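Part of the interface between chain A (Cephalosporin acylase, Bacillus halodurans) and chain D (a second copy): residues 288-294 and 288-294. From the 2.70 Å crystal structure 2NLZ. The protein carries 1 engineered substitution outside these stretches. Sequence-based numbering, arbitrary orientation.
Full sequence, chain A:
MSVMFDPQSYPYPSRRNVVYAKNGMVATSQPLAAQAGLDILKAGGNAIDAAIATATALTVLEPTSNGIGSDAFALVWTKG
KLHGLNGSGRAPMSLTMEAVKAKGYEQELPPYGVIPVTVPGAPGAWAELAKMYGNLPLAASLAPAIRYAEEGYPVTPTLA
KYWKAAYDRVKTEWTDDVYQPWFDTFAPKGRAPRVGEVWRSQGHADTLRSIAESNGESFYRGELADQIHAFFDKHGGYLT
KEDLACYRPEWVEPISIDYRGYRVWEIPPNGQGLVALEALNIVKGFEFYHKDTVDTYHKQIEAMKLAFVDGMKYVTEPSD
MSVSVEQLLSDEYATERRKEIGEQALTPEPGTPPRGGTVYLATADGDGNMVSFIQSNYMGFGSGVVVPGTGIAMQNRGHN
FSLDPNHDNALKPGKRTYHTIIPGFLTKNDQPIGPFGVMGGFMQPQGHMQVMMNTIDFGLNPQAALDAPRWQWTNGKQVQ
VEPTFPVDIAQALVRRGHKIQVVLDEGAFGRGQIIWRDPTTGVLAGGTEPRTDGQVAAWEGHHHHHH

Chain A, residues 288-294: FYHKDTV
Chain D, residues 288-294: FYHKDTV

Two copies of the same loop, residues 288-294 of chains A and D, meet like with like, tyrosine on tyrosine and histidine on histidine, and bury 303 Å² between them. The CA atoms of Tyr A289 and Tyr D289 lie 7.2 Å apart, and those of His A290 and His D290 6.3 Å; the CA steps from 289 to 290 run in nearly the same direction in both chains. Both backbones are irregular until Val A294 and Val D294, which are helical. Phi/psi are near -131/-67 at Phe A288, 81/-55 at Tyr A289, -125/140 at His A290, -67/-47 at Lys A291, -93/57 at Asp A292, -118/162 at Thr A293 and -63/-41 at Val A294; chain D follows within a few degrees. Each loop contains two weak backbone hydrogen bonds: His A290 N to Phe A288 O, 3.1 Å, and Thr A293 N to Lys A291 O, 3.2 Å, with the same pairs in chain D.

Aromatic stacking dominates the contact. His A290 and His D290, both chi1 t with chi2 near 78°, each with its CA-to-CB bond directed toward the other stretch, form an offset stack, centroids 4.1 Å apart and planes at 5°; His A290 CD2 approaches His D290 CD2 to 3.3 Å. The two histidines are the most covered residues, with 73 Å² on His A290 and 72 Å² on His D290. Tyr A289 and Tyr D289, both chi1 m (-51°) with chi2 near -66°, stack face to face, centroids 4.8 Å apart and planes at 15°, with Tyr A289 CD2 4.3 Å from Tyr D289 CG. This looser pair is exposed and poorly ordered, yet 53 Å² of Tyr A289 and 51 Å² of Tyr D289 are covered, and the ring carbons make an apolar contact.

Van der Waals contacts flank the histidine stack. Thr A293 CG2 lies 3.6 Å from His D290 ND1, and Thr D293 CG2 3.7 Å from His A290 ND1. Both threonines are p at chi1 and sit at the N-cap position, right before a helix; each hydroxyl is hydrogen-bonded to a residue adjoining the stretches, while the methyl meets the opposing imidazole. His A290 CE1 is 3.7 Å from Asp D292 O; the counterpart, Asp A292 O to His D290 CE1, is longer at 4.1 Å.

No hydrogen bond crosses between the stretches. Asp A292 and Asp D292 (chi1 m) set their CA-to-CB bonds sideways, and their carboxylates are hydrogen-bonded elsewhere in the structure. Lys A291 and Lys D291 are buried, t, t, t, p, their ends leading away to hydrogen bonds elsewhere. Phe A288 and Phe D288 (chi1 m, chi2 near -77°) and Val A294 and Val D294 (chi1 p) lie out of reach.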

# COMPACT_ATOMS: atom_id res chain seq x y z
N PHE A 288 24.67 -9.61 -2.84
CA PHE A 288 23.31 -9.06 -2.91
C PHE A 288 23.14 -7.66 -2.29
O PHE A 288 22.88 -6.67 -3.00
CB PHE A 288 22.30 -10.06 -2.33
CG PHE A 288 22.18 -11.31 -3.14
CD1 PHE A 288 21.46 -11.31 -4.33
CD2 PHE A 288 22.83 -12.47 -2.74
CE1 PHE A 288 21.38 -12.46 -5.09
CE2 PHE A 288 22.75 -13.62 -3.50
CZ PHE A 288 22.03 -13.62 -4.68
N TYR A 289 23.30 -7.61 -0.97
CA TYR A 289 23.18 -6.40 -0.14
C TYR A 289 21.73 -6.02 0.22
O TYR A 289 21.41 -5.88 1.40
CB TYR A 289 24.00 -5.21 -0.68
CG TYR A 289 25.45 -5.56 -0.98
CD1 TYR A 289 26.34 -5.90 0.04
CD2 TYR A 289 25.93 -5.56 -2.30
CE1 TYR A 289 27.66 -6.23 -0.23
CE2 TYR A 289 27.26 -5.88 -2.58
CZ TYR A 289 28.11 -6.21 -1.54
OH TYR A 289 29.42 -6.53 -1.81
N HIS A 290 20.87 -5.86 -0.79
CA HIS A 290 19.44 -5.67 -0.50
C HIS A 290 18.48 -6.65 -1.18
O HIS A 290 18.65 -7.00 -2.35
CB HIS A 290 19.01 -4.23 -0.78
CG HIS A 290 17.71 -3.87 -0.12
ND1 HIS A 290 17.61 -3.55 1.22
CD2 HIS A 290 16.45 -3.82 -0.61
CE1 HIS A 290 16.35 -3.30 1.52
NE2 HIS A 290 15.62 -3.45 0.43
N LYS A 291 17.47 -7.07 -0.42
CA LYS A 291 16.50 -8.08 -0.83
C LYS A 291 15.58 -7.67 -1.97
O LYS A 291 15.37 -8.43 -2.91
CB LYS A 291 15.65 -8.47 0.39
CG LYS A 291 14.49 -9.41 0.08
CD LYS A 291 13.84 -9.94 1.34
CE LYS A 291 12.51 -10.58 1.03
NZ LYS A 291 12.67 -11.68 0.05
N ASP A 292 15.03 -6.46 -1.88
CA ASP A 292 13.96 -6.03 -2.79
C ASP A 292 14.46 -5.27 -4.03
O ASP A 292 14.06 -4.14 -4.27
CB ASP A 292 12.90 -5.22 -2.03
CG ASP A 292 12.04 -6.08 -1.10
OD1 ASP A 292 11.33 -6.99 -1.60
OD2 ASP A 292 12.07 -5.84 0.12
N THR A 293 15.34 -5.91 -4.80
CA THR A 293 15.74 -5.42 -6.12
C THR A 293 15.35 -6.45 -7.16
O THR A 293 15.09 -7.62 -6.82
CB THR A 293 17.27 -5.18 -6.24
OG1 THR A 293 17.97 -6.43 -6.24
CG2 THR A 293 17.79 -4.31 -5.10
N VAL A 294 15.30 -6.04 -8.43
CA VAL A 294 15.08 -6.99 -9.53
C VAL A 294 16.23 -8.02 -9.63
O VAL A 294 15.99 -9.22 -9.82
CB VAL A 294 14.80 -6.28 -10.88
CG1 VAL A 294 15.91 -5.28 -11.22
CG2 VAL A 294 14.59 -7.28 -12.00
N PHE D 288 26.70 2.77 -0.31
CA PHE D 288 25.26 2.59 -0.04
C PHE D 288 24.66 1.32 -0.65
O PHE D 288 24.19 0.43 0.07
CB PHE D 288 24.47 3.83 -0.46
CG PHE D 288 24.83 5.05 0.32
CD1 PHE D 288 24.37 5.22 1.61
CD2 PHE D 288 25.66 6.02 -0.23
CE1 PHE D 288 24.71 6.33 2.35
CE2 PHE D 288 26.00 7.15 0.52
CZ PHE D 288 25.52 7.29 1.81
N TYR D 289 24.68 1.28 -1.98
CA TYR D 289 24.19 0.16 -2.80
C TYR D 289 22.66 0.14 -2.97
O TYR D 289 22.17 0.07 -4.10
CB TYR D 289 24.75 -1.21 -2.36
CG TYR D 289 26.27 -1.24 -2.21
CD1 TYR D 289 27.11 -1.10 -3.32
CD2 TYR D 289 26.86 -1.41 -0.95
CE1 TYR D 289 28.49 -1.12 -3.18
CE2 TYR D 289 28.25 -1.44 -0.81
CZ TYR D 289 29.06 -1.29 -1.92
OH TYR D 289 30.42 -1.32 -1.77
N HIS D 290 21.91 0.21 -1.86
CA HIS D 290 20.45 0.36 -1.96
C HIS D 290 19.84 1.55 -1.19
O HIS D 290 20.27 1.87 -0.08
CB HIS D 290 19.71 -0.94 -1.63
CG HIS D 290 18.29 -0.94 -2.09
ND1 HIS D 290 17.93 -1.14 -3.41
CD2 HIS D 290 17.13 -0.73 -1.42
CE1 HIS D 290 16.62 -1.07 -3.53
NE2 HIS D 290 16.10 -0.82 -2.33
N LYS D 291 18.82 2.16 -1.80
CA LYS D 291 18.19 3.38 -1.28
C LYS D 291 17.36 3.21 -0.01
O LYS D 291 17.52 3.97 0.95
CB LYS D 291 17.29 3.99 -2.34
CG LYS D 291 16.46 5.16 -1.84
CD LYS D 291 15.74 5.82 -2.98
CE LYS D 291 14.71 6.85 -2.48
NZ LYS D 291 15.28 7.98 -1.69
N ASP D 292 16.46 2.23 -0.02
CA ASP D 292 15.49 2.07 1.07
C ASP D 292 15.98 1.19 2.21
O ASP D 292 15.36 0.17 2.52
CB ASP D 292 14.15 1.58 0.51
CG ASP D 292 13.45 2.63 -0.36
OD1 ASP D 292 12.97 3.65 0.19
OD2 ASP D 292 13.38 2.41 -1.60
N THR D 293 17.09 1.58 2.83
CA THR D 293 17.57 0.98 4.09
C THR D 293 17.62 2.07 5.17
O THR D 293 17.73 3.26 4.87
CB THR D 293 18.99 0.33 3.97
OG1 THR D 293 20.00 1.34 3.91
CG2 THR D 293 19.10 -0.58 2.75
N VAL D 294 17.54 1.64 6.42
CA VAL D 294 17.66 2.57 7.54
C VAL D 294 19.06 3.21 7.54
O VAL D 294 19.21 4.39 7.85
CB VAL D 294 17.34 1.86 8.89
CG1 VAL D 294 18.15 0.56 9.06
CG2 VAL D 294 17.55 2.81 10.07